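Local coordinates for enoyl-CoA hydratase (Mycobacterium smegmatis, PDB 3PE8) that catalyses the reversible addition of water across the double bond of enoyl-CoA thioesters, as a hexameric member of the crotonase family, at the interface of chains A and B. Numbering follows the deposited sequence. Chains: chain A/B, Enoyl-CoA hydratase.

Contact 1: the interface of chains A and B. Residues chain A 115, 146-147, 209-210, 213; chain B 150, 154.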
ATOM      1  N   ASP A 115     -13.365 -14.634  13.223  1.00  8.78           N
ATOM      2  CA  ASP A 115     -13.211 -15.084  11.853  1.00  8.69           C
ATOM      3  C   ASP A 115     -14.539 -15.256  11.149  1.00  8.87           C
ATOM      4  O   ASP A 115     -14.662 -14.883   9.971  1.00  9.45           O
ATOM      5  CB  ASP A 115     -12.437 -16.389  11.810  1.00  9.81           C
ATOM      6  CG  ASP A 115     -11.019 -16.235  12.339  1.00  9.72           C
ATOM      7  OD1 ASP A 115     -10.255 -15.421  11.757  1.00 11.54           O
ATOM      8  OD2 ASP A 115     -10.668 -16.886  13.354  1.00 11.76           O
ATOM      9  N   GLN A 146     -15.172  -2.808   6.198  1.00  8.50           N
ATOM     10  CA  GLN A 146     -14.681  -4.049   5.601  1.00  9.70           C
ATOM     11  C   GLN A 146     -15.746  -5.154   5.570  1.00  8.92           C
ATOM     12  O   GLN A 146     -15.824  -5.922   4.583  1.00 12.17           O
ATOM     13  CB  GLN A 146     -13.441  -4.528   6.354  1.00  9.08           C
ATOM     14  CG  GLN A 146     -12.831  -5.766   5.867  1.00 10.10           C
ATOM     15  CD  GLN A 146     -11.714  -6.273   6.739  1.00 14.08           C
ATOM     16  OE1 GLN A 146     -11.818  -6.263   7.966  1.00 12.71           O
ATOM     17  NE2 GLN A 146     -10.611  -6.708   6.108  1.00 14.12           N
ATOM     18  N   LYS A 147     -16.530  -5.253   6.640  1.00  8.40           N
ATOM     19  CA  LYS A 147     -17.441  -6.406   6.834  1.00  8.81           C
ATOM     20  C   LYS A 147     -18.922  -6.120   6.612  1.00 10.47           C
ATOM     21  O   LYS A 147     -19.692  -7.071   6.402  1.00 11.69           O
ATOM     22  CB  LYS A 147     -17.135  -7.054   8.192  1.00 10.10           C
ATOM     23  CG  LYS A 147     -15.697  -7.544   8.258  1.00  9.59           C
ATOM     24  CD  LYS A 147     -15.378  -8.414   9.488  1.00 10.01           C
ATOM     25  CE  LYS A 147     -13.968  -8.887   9.488  1.00 12.22           C
ATOM     26  NZ  LYS A 147     -13.707  -9.924  10.560  1.00 11.79           N
ATOM     27  N   TYR A 209      -4.608 -16.115   5.809  1.00 10.08           N
ATOM     28  CA  TYR A 209      -5.681 -15.129   5.713  1.00 10.37           C
ATOM     29  C   TYR A 209      -5.421 -13.960   6.693  1.00  9.93           C
ATOM     30  O   TYR A 209      -5.630 -12.815   6.354  1.00 10.72           O
ATOM     31  CB  TYR A 209      -7.023 -15.765   6.078  1.00  9.88           C
ATOM     32  CG  TYR A 209      -7.790 -16.464   4.948  1.00  9.93           C
ATOM     33  CD1 TYR A 209      -8.037 -15.824   3.762  1.00 11.41           C
ATOM     34  CD2 TYR A 209      -8.392 -17.716   5.131  1.00 13.36           C
ATOM     35  CE1 TYR A 209      -8.772 -16.420   2.749  1.00 11.76           C
ATOM     36  CE2 TYR A 209      -9.131 -18.313   4.125  1.00 12.90           C
ATOM     37  CZ  TYR A 209      -9.321 -17.673   2.927  1.00 11.49           C
ATOM     38  OH  TYR A 209     -10.098 -18.223   1.890  1.00 12.65           O
ATOM     39  N   HIS A 210      -4.977 -14.268   7.914  1.00  9.86           N
ATOM     40  CA  HIS A 210      -4.699 -13.241   8.872  1.00 10.83           C
ATOM     41  C   HIS A 210      -3.542 -12.329   8.444  1.00 10.61           C
ATOM     42  O   HIS A 210      -3.590 -11.109   8.639  1.00 11.89           O
ATOM     43  CB  HIS A 210      -4.367 -13.853  10.242  1.00 11.65           C
ATOM     44  CG  HIS A 210      -5.534 -14.457  10.955  1.00 11.86           C
ATOM     45  ND1 HIS A 210      -5.384 -15.224  12.086  1.00 13.85           N
ATOM     46  CD2 HIS A 210      -6.866 -14.399  10.710  1.00 11.36           C
ATOM     47  CE1 HIS A 210      -6.579 -15.602  12.518  1.00 12.95           C
ATOM     48  NE2 HIS A 210      -7.497 -15.106  11.704  1.00 11.20           N
ATOM     49  N   ASP A 213      -4.786 -10.079   5.693  1.00 11.85           N
ATOM     50  CA  ASP A 213      -5.626  -9.051   6.298  1.00 12.49           C
ATOM     51  C   ASP A 213      -4.787  -7.992   7.009  1.00 13.25           C
ATOM     52  O   ASP A 213      -5.049  -6.811   6.866  1.00 13.75           O
ATOM     53  CB  ASP A 213      -6.652  -9.678   7.227  1.00 12.10           C
ATOM     54  CG  ASP A 213      -7.657  -8.682   7.735  1.00 15.02           C
ATOM     55  OD1 ASP A 213      -8.364  -8.077   6.895  1.00 18.50           O
ATOM     56  OD2 ASP A 213      -7.698  -8.511   8.944  1.00 17.89           O
TER
ATOM     57  N   VAL B 150     -15.189 -11.447   3.858  1.00 10.88           N
ATOM     58  CA  VAL B 150     -14.172 -12.010   4.741  1.00 10.19           C
ATOM     59  C   VAL B 150     -14.685 -13.228   5.530  1.00 10.13           C
ATOM     60  O   VAL B 150     -14.113 -14.326   5.463  1.00 10.55           O
ATOM     61  CB  VAL B 150     -13.593 -10.976   5.717  1.00 11.60           C
ATOM     62  CG1 VAL B 150     -12.557 -11.631   6.603  1.00 11.98           C
ATOM     63  CG2 VAL B 150     -13.024  -9.797   4.942  1.00 13.57           C
ATOM     64  N   ARG B 154     -13.715 -17.249   4.988  1.00  8.85           N
ATOM     65  CA  ARG B 154     -13.117 -18.033   6.045  1.00  9.10           C
ATOM     66  C   ARG B 154     -13.973 -19.243   6.370  1.00  8.95           C
ATOM     67  O   ARG B 154     -13.443 -20.356   6.497  1.00  9.58           O
ATOM     68  CB  ARG B 154     -12.817 -17.174   7.275  1.00 10.04           C
ATOM     69  CG  ARG B 154     -11.722 -16.136   6.970  1.00 10.60           C
ATOM     70  CD  ARG B 154     -11.322 -15.294   8.150  1.00 10.16           C
ATOM     71  NE  ARG B 154     -10.460 -14.171   7.746  1.00 11.26           N
ATOM     72  CZ  ARG B 154     -10.005 -13.244   8.562  1.00 13.11           C
ATOM     73  NH1 ARG B 154     -10.220 -13.310   9.858  1.00 12.75           N
ATOM     74  NH2 ARG B 154      -9.293 -12.232   8.065  1.00 15.61           N
TER
HETATM   75  O   HOH W   1     -16.205  -8.614   3.942  1.00 14.25           O
HETATM   76  O   HOH W   2      -7.484 -11.005  10.024  1.00 21.96           O

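Contact 2: the interface of chains A and B. Residues chain A 116, 190, 193-194; chain B 154-155, 158-159, 161.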
ATOM      1  N   ILE A 116     -15.525 -15.797  11.856  1.00  8.45           N
ATOM      2  CA  ILE A 116     -16.816 -16.219  11.281  1.00  8.03           C
ATOM      3  C   ILE A 116     -17.889 -15.850  12.312  1.00  8.33           C
ATOM      4  O   ILE A 116     -17.727 -16.151  13.483  1.00  9.20           O
ATOM      5  CB  ILE A 116     -16.872 -17.765  11.115  1.00  8.50           C
ATOM      6  CG1 ILE A 116     -15.781 -18.268  10.165  1.00 10.05           C
ATOM      7  CG2 ILE A 116     -18.308 -18.182  10.707  1.00  8.92           C
ATOM      8  CD1 ILE A 116     -15.557 -19.852  10.252  1.00  9.09           C
ATOM      9  N   VAL A 190     -20.799 -25.671  12.613  1.00 11.60           N
ATOM     10  CA  VAL A 190     -19.700 -25.087  11.865  1.00 11.42           C
ATOM     11  C   VAL A 190     -18.373 -25.509  12.457  1.00 10.35           C
ATOM     12  O   VAL A 190     -17.490 -25.953  11.753  1.00 11.85           O
ATOM     13  CB  VAL A 190     -19.835 -23.551  11.759  1.00 11.65           C
ATOM     14  CG1 VAL A 190     -18.606 -22.941  11.131  1.00 13.27           C
ATOM     15  CG2 VAL A 190     -21.122 -23.211  10.985  1.00 13.45           C
ATOM     16  N   SER A 193     -17.547 -29.138  11.486  1.00 12.51           N
ATOM     17  CA  SER A 193     -17.036 -29.208  10.116  1.00 13.41           C
ATOM     18  C   SER A 193     -15.560 -28.854  10.024  1.00 13.23           C
ATOM     19  O   SER A 193     -14.800 -29.540   9.360  1.00 14.07           O
ATOM     20  CB  SER A 193     -17.842 -28.333   9.160  1.00 14.38           C
ATOM     21  OG  SER A 193     -19.178 -28.740   9.141  1.00 16.68           O
ATOM     22  N   ILE A 194     -15.146 -27.851  10.778  1.00 11.76           N
ATOM     23  CA  ILE A 194     -13.754 -27.460  10.806  1.00 11.15           C
ATOM     24  C   ILE A 194     -12.887 -28.542  11.450  1.00 12.08           C
ATOM     25  O   ILE A 194     -11.841 -28.891  10.938  1.00 13.33           O
ATOM     26  CB  ILE A 194     -13.568 -26.113  11.538  1.00 11.09           C
ATOM     27  CG1 ILE A 194     -14.370 -25.000  10.853  1.00 11.39           C
ATOM     28  CG2 ILE A 194     -12.056 -25.738  11.587  1.00 10.48           C
ATOM     29  CD1 ILE A 194     -14.205 -23.617  11.518  1.00 10.39           C
TER
ATOM     30  N   ARG B 154     -13.715 -17.249   4.988  1.00  8.85           N
ATOM     31  CA  ARG B 154     -13.117 -18.033   6.045  1.00  9.10           C
ATOM     32  C   ARG B 154     -13.973 -19.243   6.370  1.00  8.95           C
ATOM     33  O   ARG B 154     -13.443 -20.356   6.497  1.00  9.58           O
ATOM     34  CB  ARG B 154     -12.817 -17.174   7.275  1.00 10.04           C
ATOM     35  CG  ARG B 154     -11.722 -16.136   6.970  1.00 10.60           C
ATOM     36  CD  ARG B 154     -11.322 -15.294   8.150  1.00 10.16           C
ATOM     37  NE  ARG B 154     -10.460 -14.171   7.746  1.00 11.26           N
ATOM     38  CZ  ARG B 154     -10.005 -13.244   8.562  1.00 13.11           C
ATOM     39  NH1 ARG B 154     -10.220 -13.310   9.858  1.00 12.75           N
ATOM     40  NH2 ARG B 154      -9.293 -12.232   8.065  1.00 15.61           N
ATOM     41  N   ARG B 155     -15.292 -19.074   6.429  1.00  8.74           N
ATOM     42  CA  ARG B 155     -16.176 -20.197   6.681  1.00  9.07           C
ATOM     43  C   ARG B 155     -16.009 -21.246   5.565  1.00  9.15           C
ATOM     44  O   ARG B 155     -15.897 -22.443   5.858  1.00  9.45           O
ATOM     45  CB  ARG B 155     -17.636 -19.732   6.826  1.00  8.61           C
ATOM     46  CG  ARG B 155     -18.601 -20.852   7.152  1.00  9.49           C
ATOM     47  CD  ARG B 155     -19.992 -20.310   7.410  1.00  9.77           C
ATOM     48  NE  ARG B 155     -20.934 -21.418   7.421  1.00 12.17           N
ATOM     49  CZ  ARG B 155     -22.080 -21.450   8.077  1.00 12.33           C
ATOM     50  NH1 ARG B 155     -22.487 -20.458   8.849  1.00 12.44           N
ATOM     51  NH2 ARG B 155     -22.823 -22.549   8.007  1.00 14.73           N
ATOM     52  N   LEU B 158     -12.422 -23.029   5.781  1.00 10.27           N
ATOM     53  CA  LEU B 158     -12.146 -23.830   6.964  1.00 11.73           C
ATOM     54  C   LEU B 158     -13.107 -25.028   7.115  1.00 11.67           C
ATOM     55  O   LEU B 158     -12.726 -26.036   7.704  1.00 11.87           O
ATOM     56  CB  LEU B 158     -12.165 -22.955   8.208  1.00 12.01           C
ATOM     57  CG  LEU B 158     -11.205 -21.763   8.119  1.00 15.14           C
ATOM     58  CD1 LEU B 158     -11.399 -20.891   9.369  1.00 19.89           C
ATOM     59  CD2 LEU B 158      -9.730 -22.210   7.818  1.00 18.09           C
ATOM     60  N   THR B 159     -14.337 -24.911   6.592  1.00 11.62           N
ATOM     61  CA  THR B 159     -15.302 -26.023   6.620  1.00 11.04           C
ATOM     62  C   THR B 159     -15.187 -26.956   5.432  1.00 11.35           C
ATOM     63  O   THR B 159     -15.407 -28.158   5.587  1.00 13.73           O
ATOM     64  CB  THR B 159     -16.780 -25.557   6.714  1.00 11.55           C
ATOM     65  OG1 THR B 159     -17.131 -24.867   5.507  1.00 10.92           O
ATOM     66  CG2 THR B 159     -17.073 -24.690   7.992  1.00 11.68           C
ATOM     67  N   ASP B 161     -17.345 -26.726   3.113  1.00 13.58           N
ATOM     68  CA  ASP B 161     -18.748 -26.928   2.751  1.00 15.45           C
ATOM     69  C   ASP B 161     -19.093 -26.158   1.463  1.00 13.04           C
ATOM     70  O   ASP B 161     -18.513 -25.102   1.135  1.00 11.95           O
ATOM     71  CB  ASP B 161     -19.705 -26.378   3.835  1.00 16.66           C
ATOM     72  CG  ASP B 161     -19.674 -27.118   5.169  1.00 22.93           C
ATOM     73  OD1 ASP B 161     -19.294 -28.307   5.265  1.00 26.08           O
ATOM     74  OD2 ASP B 161     -20.122 -26.442   6.141  1.00 28.15           O
TER
HETATM   75  O   HOH W   3     -20.698 -26.434   8.640  1.00 19.68           O
HETATM   76  O   HOH W   4     -19.253 -30.391   6.943  1.00 30.93           O

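Contact 1: the interface of chains A and B
B:Arg154 reaches from helix 150-159 of chain B across to A:Asp115, A:Tyr209, A:His210 and A:Asp213 of chain A. Its CB lies near the backbone O of A:Asp115. The next carbon, CG, sits over the rim of one face of the A:Tyr209 ring, 4.1 Å from ring atom CD2; the two side chains slide past each other in opposite directions. CG stands anti to the carbonyl carbon (chi1 -66°), and from there the chain runs extended to NE, a long reach that suits arginine to a partner beyond its own helix. CD passes the CB of A:Asp115 and NE passes the CB of A:Tyr209. At the tip, NH1 forms a salt bridge and hydrogen bond of 2.8 Å with the carboxylate OD1 of A:Asp115. OD1 is met on its anti lone pair, the one away from the other carboxylate oxygen; the bond is bent (130° at H), with OD1 tilted from the guanidinium plane. The same oxygen accepts a nearly straight bond from A:His210 NE2 (173° at H), which lies on the syn side and helps to fix the rotation of the carboxylate. CZ meets the imidazole at its edge. The other tip nitrogen, B:Arg154 NH2, is 2.9 Å from the oxygen of water 2, which also lies 2.7 Å from A:Asp213 OD2, so this second carboxylate is linked through solvent and probably adds to the negative field. A:Gln146 NE2, in turn, donates to A:Asp213 OD1 over 2.7 Å and holds that carboxylate in place. Alongside the A:Gln146 chain, the branched B:Val150 turns its methyl CG2 to that side chain, 4.1 Å from CG, while its backbone N shares a water with A:Gln146 O. Paired charges, aromatic support and ordered water together join the first half of helix 150-159 to chain A, a subunit contact that probably helps hold the hexamer together.

Contact 2: the interface of chains A and B
Apolar packing between A:Ile116, at the start of strand 116-120, and B:Arg155 leads the contact: the isoleucine tip CD1 rests 3.6 Å from the CA of B:Arg155. Isoleucine suits this place because its slim, unbranched CG1-CD1 arm can lie flat against a helix backbone. A:Ile194 sets CG1 beside the carbonyl O of B:Leu158 and CD1 3.9 Å from the leucine CB, so its arm packs on backbone and CB at the last turn of the helix. The CG2 methyl of B:Thr159 meets both A:Val190 CG1 and A:Ser193 CB, where the small serine lets the two helices come near.

A second kind of contact sets a methyl against a flat cation. A:Val190 CG2 sits over the centre of the B:Arg155 guanidinium, 3.5 Å from CZ, and the extended arginine chain carries its plane across the valine.

Water carries a polar link between A:Ser193 and B:Asp161. A:Ser193 OG lies 2.8 Å from the oxygens of water 3 and water 4, which continue to OD2 and OD1 of B:Asp161, so both carboxylate oxygens are tied to one hydroxyl. Within chain B, B:Thr159 OG1 (chi1 66°) donates to B:Arg155 O over 2.7 Å and accepts from B:Asp161 N; this probably steadies the backbone of B:Asp161 and leaves the methyl CG2 turned to chain A. The patch seats the end of helix 150-159 against helix 183-195 and probably supports subunit assembly.

Contact 1 and contact 2 lie about 13 Å apart, measured between the centres of their C-alpha atoms, and both use helix 150-159 of chain B. B:Arg154 belongs to both, although its part in contact 2 is slight. A:Asp115 and A:Ile116 are adjacent in sequence and link the two patches on the chain A side, while their other chain A residues come from different helices. The salt bridge of contact 1 and the largely apolar packing of contact 2 secure neighbouring stretches of one helix and may act together. With six copies in the deposited assembly, they probably help to build the hexamer typical of the crotonase family.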